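Local coordinates for putative Oleoyl-[acyl-carrier protein] thioesterase (Lactobacillus plantarum, PDB 2OWN) that probably hydrolyses the thioester of oleoyl-acyl-carrier protein to release the fatty acid, using a pair of hotdog domains, at residues B[10-15]-B[43-48]; B[153-158]-B[220-225]; B[198-203]-B[254-259]; B[93-98]-B[116-121]. All coordinates share one frame; numbering follows the deposited sequence.

Interaction 1 (B[10-15]-B[43-48]); sequences SLYSEQ and EDQSDA. With GOL (glycerol), chain R.
Tyr12 CG stands anti to its backbone N (chi1 179°), and Gln45 CG does the same on a chain extended beyond it, so the two run antiparallel alongside one another. Glu14 CG is wedged between its backbone N and carbonyl carbon (chi1 70°), and its extended chain brings OE1 to Asp44. The phenol lies against the helix backbone, with Gln45 CA 3.7 Å above the centre of the Tyr12 ring. Beside it Gln45 CG touches Tyr12 CB at 3.5 Å, the amide tilted only 14° from the ring. Gln45 NE2 gives Ser10 O a weak, bent bond of 3.4 Å; a water reinforces it, donating to Ser10 O and accepting from Gln45 NE2 at 2.8 Å. This seats strand 12-17 on helix 31-48, the long helix of the N-terminal hotdog domain. At the far end the carboxylates of Glu14 and Asp44 lie nearly coplanar, Glu14 OE1 being 2.8 Å from Asp44 OD2. A glycerol O2, probably from the crystallisation liquor, donates to Tyr12 OH at 3.0 Å and weakly to Asp44 OD2, its single proton at best shared. Arg17 of the second subunit forms a salt bridge with Asp44 OD1 and a long, weak ion pair with Glu14. Such close acid oxygens suggest that one group may hold a proton, while the neighbouring subunit's guanidinium would offset the remaining charge.

Interaction 2 (B[153-158]-B[220-225]); sequences ISFEAT and TAHANI
The tight part of this contact is the Phe155 ring, laid over the strand between His222 and Asn224. With CG anti to the backbone N (chi1 -171°), the ring reaches inward from the loop, and its tip, Phe155 CZ, presses on His222 CB at 3.3 Å. Phe155 CE1 comes 3.4 Å from Asn224 ND2, the amide plane turned only 5° from that of the ring. The His222 imidazole is set obliquely to the phenyl, and its two nitrogens are engaged elsewhere, NE2 with Glu241 and ND1 with Thr163. Asn224 is the polar centre of the contact. Its ND2 donates to Glu156 O at 2.9 Å, a bond bent to 137° at the hydrogen, with the donor lying above the carbonyl plane. The same ND2 gives its other bond to a water at 2.9 Å, which also accepts weakly from Glu156 N. Asn224 OD1 accepts from Thr161 OG1, so both ends of this buried amide are satisfied and its rotation is fixed. The loose side follows the loop onward: the Glu156 side chain leaves its CA away from the strand, and Thr158 OG1 stays 3.8 Å from Asn224 OD1, bonded instead to Thr160 OG1. Segment 153-158 thus lies across one face of strand 218-227 in the C-terminal hotdog domain; that strand runs antiparallel between strands 162-167 and 233-241, and Ala221 and Ala223 pack on Thr191 of helix 184-191.

Interaction 3 (B[198-203]-B[254-259]); sequences LQHDLV and WRTLPE
Leu198 leads into an antiparallel strand pair of the C-terminal hotdog domain, its side chain resting on Phe170 of the second subunit. Gln199 O receives Leu257 N at 2.9 Å in a nearly straight bond, the donor above the carbonyl plane. The extended Gln199 side chain then returns the grip, NE2 donating to Leu257 O at 3.0 Å, so backbone and amide together hold the end of the ladder. His200 faces Thr256 in a non-hydrogen-bonded pair; the side chains run the same way, Thr256 OG1 at the imidazole edge 3.0 Å from His200 NE2, while His200 ND1 is bonded to Phe196 O. Asp201 and Arg255 form the hydrogen-bonded pair, Asp201 N to Arg255 O (3.0 Å) and Arg255 N to Asp201 O (2.8 Å), both in the carbonyl plane. On the opposite face of the sheet from His200, Asp201 OD2 meets Arg255 NH2 in a 3.1 Å salt bridge, and OD1 pairs with Arg28. Leu202 returns to the face of His200: its CD2 makes a CH-pi contact 3.6 Å from the centroid of the six-membered ring of Trp254, whose NE1 is held by Thr236. Last, Val203 CG2 crosses against Arg255 CB at 3.7 Å.

Interaction 4 (B[93-98]-B[116-121]); sequences PYFAYR and IWVMMS
Trp117 O is held twice by the opposing strand: Ala96 N donates to it at 2.9 Å, in the carbonyl plane and 156° at the hydrogen, and Phe95 CA adds a CA-H...O contact at 3.5 Å. Ala96 O answers in kind, taking Trp117 N at 3.0 Å and Ile116 CA at 3.4 Å. These paired bonds make Ala96 and Trp117 an antiparallel hydrogen-bonded pair, flanked by the non-hydrogen-bonded pair Tyr97 and Ile116. The two strands, 95-103 and 109-121, form a beta hairpin in the N-terminal hotdog domain, with strand 61-72 alongside the second of them. On one face, the Phe95 ring meets two methyl groups obliquely, its CD1 touching Val118 CG1 at 3.4 Å and Ile116 CG2 at 3.6 Å. Ile116 CD1 meets the edge of the Tyr97 ring at CD1, 4.0 Å away. On the other face, Arg98 CB lies 3.8 Å from Trp117 NE1, and a bend at chi3 helps turn the guanidinium nearly perpendicular to the indole. Trp117 NE1 is bonded to Ser115 OG, and the Arg98 guanidinium makes a cation-pi contact with Tyr138. Tyr94 O, at the loop entry, is buried without a partner.

Interactions 1 and 4 belong to the N-terminal hotdog half, interactions 2 and 3 to the C-terminal half. Within the first half the two contacts touch: Gln45 OE1 and Arg98 NH1 are 3.4 Å apart, and Tyr138 meets both, bonding Ser46 and making a cation-pi contact with Arg98. Ser46 OG bonds, and Arg98 NE weakly bonds, unidentified ligand atoms, probably from the crystallisation liquor, which may mark a pocket between helix 31-48 and the hairpin; no catalytic residue is identified here. Interactions 2 and 3 lie about 7 Å apart at their nearest atoms, bridged by strand 233-241, while interactions 3 and 4 sit on opposite sides of the chain's centre, their own centres about 34 Å apart.

Interaction 1 (B[10-15]-B[43-48])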
# COMPACT_ATOMS: atom_id res chain seq x y z
N SER B 10 5.85 17.84 -23.66
CA SER B 10 5.79 16.40 -23.98
C SER B 10 4.80 15.65 -23.09
O SER B 10 4.75 15.91 -21.89
CB SER B 10 7.16 15.73 -23.84
OG SER B 10 8.13 16.36 -24.66
N LEU B 11 4.02 14.75 -23.71
CA LEU B 11 3.01 13.92 -23.04
C LEU B 11 3.55 12.49 -22.94
O LEU B 11 3.79 11.85 -23.98
CB LEU B 11 1.69 13.94 -23.82
CG LEU B 11 0.46 13.20 -23.26
CD1 LEU B 11 0.03 13.74 -21.91
CD2 LEU B 11 -0.68 13.32 -24.25
N TYR B 12 3.79 12.02 -21.71
CA TYR B 12 4.27 10.66 -21.42
C TYR B 12 3.11 9.90 -20.78
O TYR B 12 2.53 10.42 -19.81
CB TYR B 12 5.48 10.68 -20.47
CG TYR B 12 5.99 9.28 -20.11
CD1 TYR B 12 6.88 8.60 -20.97
CD2 TYR B 12 5.57 8.62 -18.93
CE1 TYR B 12 7.36 7.28 -20.66
CE2 TYR B 12 6.02 7.30 -18.61
CZ TYR B 12 6.92 6.64 -19.48
OH TYR B 12 7.36 5.38 -19.18
N SER B 13 2.82 8.69 -21.29
CA SER B 13 1.75 7.83 -20.75
C SER B 13 2.15 6.36 -20.57
O SER B 13 3.07 5.88 -21.22
CB SER B 13 0.46 7.90 -21.57
OG SER B 13 0.58 7.30 -22.84
N GLU B 14 1.43 5.70 -19.65
CA GLU B 14 1.61 4.27 -19.36
C GLU B 14 0.31 3.67 -18.82
O GLU B 14 -0.52 4.41 -18.27
CB GLU B 14 2.75 4.03 -18.35
CG GLU B 14 2.48 4.49 -16.88
CD GLU B 14 3.69 4.29 -16.00
OE1 GLU B 14 4.74 4.85 -16.33
OE2 GLU B 14 3.58 3.64 -14.95
N GLN B 15 0.17 2.35 -18.96
CA GLN B 15 -0.99 1.61 -18.47
C GLN B 15 -0.68 1.05 -17.07
O GLN B 15 0.49 0.74 -16.76
CB GLN B 15 -1.40 0.50 -19.43
CG GLN B 15 -1.89 1.03 -20.79
CD GLN B 15 -2.27 -0.07 -21.79
OE1 GLN B 15 -2.62 -1.20 -21.41
NE2 GLN B 15 -2.23 0.27 -23.07
N GLU B 43 7.87 9.83 -12.51
CA GLU B 43 9.24 9.28 -12.32
C GLU B 43 9.73 8.51 -13.56
O GLU B 43 10.91 8.61 -13.90
CB GLU B 43 9.38 8.43 -11.04
CG GLU B 43 9.28 9.26 -9.73
CD GLU B 43 9.47 8.46 -8.43
OE1 GLU B 43 9.99 7.31 -8.44
OE2 GLU B 43 9.11 9.01 -7.36
N ASP B 44 8.83 7.79 -14.24
CA ASP B 44 9.15 7.05 -15.49
C ASP B 44 9.40 7.95 -16.69
O ASP B 44 10.20 7.58 -17.54
CB ASP B 44 8.07 6.01 -15.82
CG ASP B 44 7.98 4.93 -14.77
OD1 ASP B 44 8.93 4.74 -13.96
OD2 ASP B 44 6.93 4.27 -14.71
N GLN B 45 8.67 9.08 -16.77
CA GLN B 45 8.90 10.10 -17.82
C GLN B 45 10.32 10.66 -17.59
O GLN B 45 11.12 10.71 -18.52
CB GLN B 45 7.87 11.25 -17.77
CG GLN B 45 8.07 12.34 -18.88
CD GLN B 45 7.03 13.46 -18.89
OE1 GLN B 45 6.24 13.62 -17.96
NE2 GLN B 45 7.07 14.27 -19.95
N SER B 46 10.58 11.04 -16.33
CA SER B 46 11.88 11.59 -15.87
C SER B 46 13.05 10.61 -16.08
O SER B 46 14.12 11.05 -16.51
CB SER B 46 11.78 12.08 -14.41
OG SER B 46 10.68 12.95 -14.26
N ASP B 47 12.85 9.31 -15.80
CA ASP B 47 13.88 8.26 -16.02
C ASP B 47 14.18 8.07 -17.52
O ASP B 47 15.35 7.96 -17.90
CB ASP B 47 13.51 6.89 -15.40
CG ASP B 47 13.52 6.87 -13.86
OD1 ASP B 47 14.13 7.74 -13.20
OD2 ASP B 47 12.91 5.94 -13.31
N ALA B 48 13.12 8.01 -18.35
CA ALA B 48 13.24 7.87 -19.84
C ALA B 48 14.04 9.00 -20.51
O ALA B 48 14.79 8.75 -21.45
CB ALA B 48 11.86 7.74 -20.50
C1 GOL R . 5.81 1.48 -18.65
O1 GOL R . 5.66 0.31 -19.41
C2 GOL R . 7.26 1.64 -18.20
O2 GOL R . 7.40 2.90 -17.58
C3 GOL R . 7.65 0.53 -17.23
O3 GOL R . 8.90 0.79 -16.62
O HOH W 1 6.46 17.03 -20.21

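Interaction 2 (B[153-158]-B[220-225])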
# COMPACT_ATOMS: atom_id res chain seq x y z
N ILE B 153 -9.65 25.09 2.50
CA ILE B 153 -10.28 25.91 3.54
C ILE B 153 -9.25 26.06 4.66
O ILE B 153 -8.51 25.10 4.97
CB ILE B 153 -11.60 25.29 4.09
CG1 ILE B 153 -12.68 25.21 3.00
CG2 ILE B 153 -12.16 26.08 5.30
CD1 ILE B 153 -13.96 24.50 3.44
N SER B 154 -9.15 27.27 5.23
CA SER B 154 -8.22 27.54 6.34
C SER B 154 -8.84 26.78 7.52
O SER B 154 -9.96 27.12 7.94
CB SER B 154 -8.06 29.03 6.62
OG SER B 154 -7.05 29.24 7.59
N PHE B 155 -8.17 25.72 7.97
CA PHE B 155 -8.67 24.87 9.06
C PHE B 155 -8.87 25.63 10.39
O PHE B 155 -7.94 26.30 10.86
CB PHE B 155 -7.79 23.62 9.29
CG PHE B 155 -8.41 22.64 10.25
CD1 PHE B 155 -9.32 21.68 9.77
CD2 PHE B 155 -8.12 22.69 11.63
CE1 PHE B 155 -9.94 20.77 10.66
CE2 PHE B 155 -8.74 21.79 12.53
CZ PHE B 155 -9.65 20.83 12.03
N GLU B 156 -10.08 25.52 10.94
CA GLU B 156 -10.48 26.09 12.22
C GLU B 156 -11.13 24.97 13.03
O GLU B 156 -12.13 24.40 12.60
CB GLU B 156 -11.44 27.27 12.03
CG GLU B 156 -10.78 28.47 11.36
CD GLU B 156 -11.70 29.68 11.14
OE1 GLU B 156 -12.95 29.56 11.20
OE2 GLU B 156 -11.14 30.77 10.86
N ALA B 157 -10.52 24.64 14.18
CA ALA B 157 -11.04 23.61 15.08
C ALA B 157 -12.30 24.12 15.79
O ALA B 157 -12.40 25.31 16.09
CB ALA B 157 -9.99 23.19 16.12
N THR B 158 -13.26 23.21 15.97
CA THR B 158 -14.52 23.47 16.68
C THR B 158 -14.77 22.33 17.68
O THR B 158 -13.99 21.36 17.72
CB THR B 158 -15.74 23.60 15.71
OG1 THR B 158 -16.03 22.34 15.08
CG2 THR B 158 -15.47 24.65 14.63
N THR B 220 -0.89 14.52 14.31
CA THR B 220 -2.25 14.71 14.83
C THR B 220 -3.08 15.13 13.61
O THR B 220 -2.81 16.19 13.03
CB THR B 220 -2.29 15.77 15.94
OG1 THR B 220 -1.36 15.41 16.97
CG2 THR B 220 -3.69 15.88 16.55
N ALA B 221 -4.04 14.28 13.23
CA ALA B 221 -4.93 14.50 12.08
C ALA B 221 -6.26 15.03 12.58
O ALA B 221 -6.83 14.42 13.48
CB ALA B 221 -5.14 13.21 11.30
N HIS B 222 -6.72 16.14 12.01
CA HIS B 222 -8.00 16.77 12.37
C HIS B 222 -8.92 16.79 11.15
O HIS B 222 -8.43 16.84 10.02
CB HIS B 222 -7.79 18.20 12.87
CG HIS B 222 -6.84 18.32 14.01
ND1 HIS B 222 -7.22 18.08 15.32
CD2 HIS B 222 -5.54 18.70 14.06
CE1 HIS B 222 -6.19 18.28 16.11
NE2 HIS B 222 -5.16 18.66 15.38
N ALA B 223 -10.24 16.73 11.38
CA ALA B 223 -11.26 16.77 10.31
C ALA B 223 -12.61 17.35 10.77
O ALA B 223 -13.06 17.04 11.88
CB ALA B 223 -11.47 15.39 9.68
N ASN B 224 -13.18 18.22 9.93
CA ASN B 224 -14.50 18.85 10.11
C ASN B 224 -15.35 18.45 8.93
O ASN B 224 -14.93 18.68 7.79
CB ASN B 224 -14.41 20.39 10.13
CG ASN B 224 -13.75 20.95 11.38
OD1 ASN B 224 -13.95 20.44 12.47
ND2 ASN B 224 -13.02 22.05 11.22
N ILE B 225 -16.52 17.85 9.18
CA ILE B 225 -17.48 17.45 8.15
C ILE B 225 -18.39 18.68 8.07
O ILE B 225 -19.10 18.98 9.05
CB ILE B 225 -18.26 16.18 8.51
CG1 ILE B 225 -17.29 15.00 8.75
CG2 ILE B 225 -19.28 15.85 7.39
CD1 ILE B 225 -17.98 13.72 9.22
O HOH W 2 -12.08 23.64 9.01

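Interaction 3 (B[198-203]-B[254-259])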
# COMPACT_ATOMS: atom_id res chain seq x y z
N LEU B 198 -18.26 4.94 3.56
CA LEU B 198 -19.10 3.96 2.83
C LEU B 198 -20.32 4.55 2.10
O LEU B 198 -20.93 3.83 1.32
CB LEU B 198 -19.52 2.79 3.75
CG LEU B 198 -18.37 1.86 4.18
CD1 LEU B 198 -18.82 0.94 5.33
CD2 LEU B 198 -17.78 1.05 2.99
N GLN B 199 -20.68 5.83 2.34
CA GLN B 199 -21.81 6.48 1.63
C GLN B 199 -21.42 7.84 0.98
O GLN B 199 -22.28 8.71 0.78
CB GLN B 199 -23.01 6.57 2.59
CG GLN B 199 -24.36 6.73 1.87
CD GLN B 199 -25.58 6.53 2.73
OE1 GLN B 199 -25.50 6.19 3.92
NE2 GLN B 199 -26.74 6.75 2.11
N HIS B 200 -20.14 7.97 0.61
CA HIS B 200 -19.59 9.17 -0.05
C HIS B 200 -18.48 8.81 -1.05
O HIS B 200 -17.64 7.96 -0.74
CB HIS B 200 -19.06 10.20 0.97
CG HIS B 200 -20.14 10.84 1.78
ND1 HIS B 200 -20.60 10.31 2.97
CD2 HIS B 200 -20.90 11.94 1.55
CE1 HIS B 200 -21.58 11.06 3.43
NE2 HIS B 200 -21.78 12.05 2.59
N ASP B 201 -18.54 9.42 -2.23
CA ASP B 201 -17.56 9.26 -3.32
C ASP B 201 -16.81 10.57 -3.50
O ASP B 201 -17.40 11.63 -3.32
CB ASP B 201 -18.25 8.87 -4.64
CG ASP B 201 -18.75 7.43 -4.67
OD1 ASP B 201 -18.49 6.67 -3.73
OD2 ASP B 201 -19.38 7.05 -5.68
N LEU B 202 -15.55 10.47 -3.89
CA LEU B 202 -14.67 11.63 -4.09
C LEU B 202 -15.05 12.40 -5.36
O LEU B 202 -15.32 11.78 -6.39
CB LEU B 202 -13.20 11.20 -4.18
CG LEU B 202 -12.62 10.57 -2.91
CD1 LEU B 202 -11.41 9.74 -3.23
CD2 LEU B 202 -12.33 11.64 -1.84
N VAL B 203 -15.14 13.72 -5.22
CA VAL B 203 -15.44 14.66 -6.31
C VAL B 203 -14.22 15.55 -6.57
O VAL B 203 -13.82 15.70 -7.74
CB VAL B 203 -16.71 15.52 -6.01
CG1 VAL B 203 -17.01 16.53 -7.12
CG2 VAL B 203 -17.92 14.63 -5.81
N TRP B 254 -17.08 15.80 -1.59
CA TRP B 254 -17.65 14.46 -1.73
C TRP B 254 -19.08 14.49 -2.24
O TRP B 254 -19.78 15.45 -1.95
CB TRP B 254 -17.74 13.79 -0.36
CG TRP B 254 -16.49 13.64 0.40
CD1 TRP B 254 -15.92 14.58 1.18
CD2 TRP B 254 -15.69 12.46 0.53
NE1 TRP B 254 -14.79 14.08 1.78
CE2 TRP B 254 -14.61 12.79 1.39
CE3 TRP B 254 -15.76 11.16 -0.01
CZ2 TRP B 254 -13.60 11.85 1.75
CZ3 TRP B 254 -14.76 10.22 0.33
CH2 TRP B 254 -13.68 10.58 1.22
N ARG B 255 -19.50 13.42 -2.93
CA ARG B 255 -20.88 13.26 -3.42
C ARG B 255 -21.54 12.26 -2.47
O ARG B 255 -21.01 11.16 -2.30
CB ARG B 255 -20.95 12.73 -4.85
CG ARG B 255 -22.37 12.74 -5.43
CD ARG B 255 -22.46 12.30 -6.88
NE ARG B 255 -22.20 10.87 -7.07
CZ ARG B 255 -21.02 10.27 -7.33
NH1 ARG B 255 -19.87 10.96 -7.44
NH2 ARG B 255 -21.00 8.94 -7.48
N THR B 256 -22.68 12.62 -1.89
CA THR B 256 -23.44 11.75 -0.97
C THR B 256 -24.19 10.72 -1.82
O THR B 256 -24.95 11.10 -2.72
CB THR B 256 -24.39 12.56 -0.09
OG1 THR B 256 -23.62 13.51 0.65
CG2 THR B 256 -25.17 11.66 0.90
N LEU B 257 -23.95 9.44 -1.53
CA LEU B 257 -24.58 8.33 -2.25
C LEU B 257 -25.99 8.06 -1.67
O LEU B 257 -26.19 8.28 -0.46
CB LEU B 257 -23.72 7.06 -2.16
CG LEU B 257 -22.28 7.17 -2.69
CD1 LEU B 257 -21.52 5.88 -2.43
CD2 LEU B 257 -22.21 7.55 -4.18
N PRO B 258 -26.96 7.63 -2.52
CA PRO B 258 -28.32 7.32 -2.02
C PRO B 258 -28.36 6.25 -0.92
O PRO B 258 -29.09 6.43 0.04
CB PRO B 258 -29.07 6.82 -3.27
CG PRO B 258 -28.33 7.33 -4.39
CD PRO B 258 -26.91 7.42 -3.98
N GLU B 259 -27.54 5.21 -1.06
CA GLU B 259 -27.43 4.10 -0.10
C GLU B 259 -25.97 3.81 0.26
O GLU B 259 -25.08 4.12 -0.55
CB GLU B 259 -28.07 2.85 -0.68
CG GLU B 259 -29.57 3.00 -0.99
CD GLU B 259 -30.21 1.78 -1.66
OE1 GLU B 259 -29.54 0.73 -1.83
OE2 GLU B 259 -31.40 1.87 -2.04

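Interaction 4 (B[93-98]-B[116-121])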
# COMPACT_ATOMS: atom_id res chain seq x y z
N PRO B 93 10.84 31.05 -12.49
CA PRO B 93 12.13 30.94 -11.73
C PRO B 93 12.21 30.03 -10.48
O PRO B 93 13.28 29.45 -10.24
CB PRO B 93 12.39 32.40 -11.34
CG PRO B 93 11.85 33.17 -12.47
CD PRO B 93 10.56 32.46 -12.81
N TYR B 94 11.10 29.89 -9.74
CA TYR B 94 11.00 29.06 -8.51
C TYR B 94 10.00 27.87 -8.54
O TYR B 94 10.34 26.81 -8.00
CB TYR B 94 10.69 29.98 -7.31
CG TYR B 94 11.81 30.95 -7.01
CD1 TYR B 94 11.86 32.22 -7.62
CD2 TYR B 94 12.86 30.59 -6.11
CE1 TYR B 94 12.93 33.14 -7.34
CE2 TYR B 94 13.93 31.50 -5.82
CZ TYR B 94 13.96 32.77 -6.43
OH TYR B 94 14.99 33.64 -6.16
N PHE B 95 8.83 28.06 -9.16
CA PHE B 95 7.74 27.05 -9.23
C PHE B 95 7.58 26.36 -10.60
O PHE B 95 7.73 27.01 -11.64
CB PHE B 95 6.39 27.69 -8.85
CG PHE B 95 6.43 28.42 -7.54
CD1 PHE B 95 6.27 27.72 -6.33
CD2 PHE B 95 6.65 29.82 -7.50
CE1 PHE B 95 6.32 28.40 -5.07
CE2 PHE B 95 6.70 30.52 -6.25
CZ PHE B 95 6.53 29.81 -5.03
N ALA B 96 7.30 25.04 -10.57
CA ALA B 96 7.09 24.18 -11.75
C ALA B 96 5.64 23.67 -11.73
O ALA B 96 5.20 23.16 -10.71
CB ALA B 96 8.05 23.01 -11.74
N TYR B 97 4.92 23.80 -12.86
CA TYR B 97 3.52 23.38 -13.03
C TYR B 97 3.46 22.02 -13.76
O TYR B 97 3.84 21.95 -14.93
CB TYR B 97 2.73 24.47 -13.77
CG TYR B 97 1.27 24.17 -14.03
CD1 TYR B 97 0.36 24.06 -12.95
CD2 TYR B 97 0.76 24.04 -15.35
CE1 TYR B 97 -1.03 23.79 -13.17
CE2 TYR B 97 -0.63 23.78 -15.59
CZ TYR B 97 -1.52 23.65 -14.49
OH TYR B 97 -2.84 23.40 -14.73
N ARG B 98 2.97 20.98 -13.07
CA ARG B 98 2.85 19.61 -13.60
C ARG B 98 1.41 19.09 -13.58
O ARG B 98 0.75 19.13 -12.53
CB ARG B 98 3.79 18.69 -12.82
CG ARG B 98 3.80 17.20 -13.24
CD ARG B 98 4.99 16.45 -12.64
NE ARG B 98 6.21 16.79 -13.38
CZ ARG B 98 6.74 16.11 -14.41
NH1 ARG B 98 6.22 14.97 -14.88
NH2 ARG B 98 7.85 16.59 -14.98
N ILE B 116 1.99 21.94 -8.12
CA ILE B 116 3.09 22.90 -8.02
C ILE B 116 4.26 22.20 -7.30
O ILE B 116 4.04 21.55 -6.27
CB ILE B 116 2.69 24.22 -7.30
CG1 ILE B 116 1.52 24.92 -8.00
CG2 ILE B 116 3.88 25.20 -7.21
CD1 ILE B 116 1.79 25.40 -9.43
N TRP B 117 5.47 22.34 -7.86
CA TRP B 117 6.72 21.76 -7.33
C TRP B 117 7.82 22.83 -7.21
O TRP B 117 7.88 23.73 -8.05
CB TRP B 117 7.21 20.66 -8.27
CG TRP B 117 6.30 19.49 -8.45
CD1 TRP B 117 5.18 19.43 -9.25
CD2 TRP B 117 6.46 18.18 -7.90
NE1 TRP B 117 4.62 18.17 -9.18
CE2 TRP B 117 5.38 17.38 -8.37
CE3 TRP B 117 7.41 17.59 -7.03
CZ2 TRP B 117 5.21 16.02 -8.01
CZ3 TRP B 117 7.26 16.22 -6.66
CH2 TRP B 117 6.15 15.45 -7.15
N VAL B 118 8.68 22.69 -6.19
CA VAL B 118 9.82 23.60 -5.91
C VAL B 118 11.12 22.81 -5.68
O VAL B 118 11.06 21.66 -5.21
CB VAL B 118 9.54 24.52 -4.69
CG1 VAL B 118 8.36 25.44 -4.99
CG2 VAL B 118 9.28 23.72 -3.41
N MSE B 119 12.27 23.41 -6.02
CA MSE B 119 13.58 22.76 -5.82
C MSE B 119 14.15 23.13 -4.45
O MSE B 119 14.43 24.32 -4.21
CB MSE B 119 14.60 23.08 -6.91
CG MSE B 119 14.12 22.77 -8.32
SE MSE B 119 15.60 22.36 -9.51
CE MSE B 119 15.92 20.56 -8.85
N MSE B 120 14.27 22.13 -3.57
CA MSE B 120 14.82 22.26 -2.21
C MSE B 120 16.26 21.75 -2.21
O MSE B 120 16.52 20.66 -2.74
CB MSE B 120 14.00 21.46 -1.19
CG MSE B 120 12.59 21.99 -0.93
SE MSE B 120 12.55 23.70 0.03
CE MSE B 120 13.34 23.12 1.72
N SER B 121 17.17 22.53 -1.62
CA SER B 121 18.60 22.17 -1.53
C SER B 121 18.81 21.00 -0.55
O SER B 121 18.07 20.88 0.43
CB SER B 121 19.45 23.38 -1.11
OG SER B 121 20.84 23.08 -1.07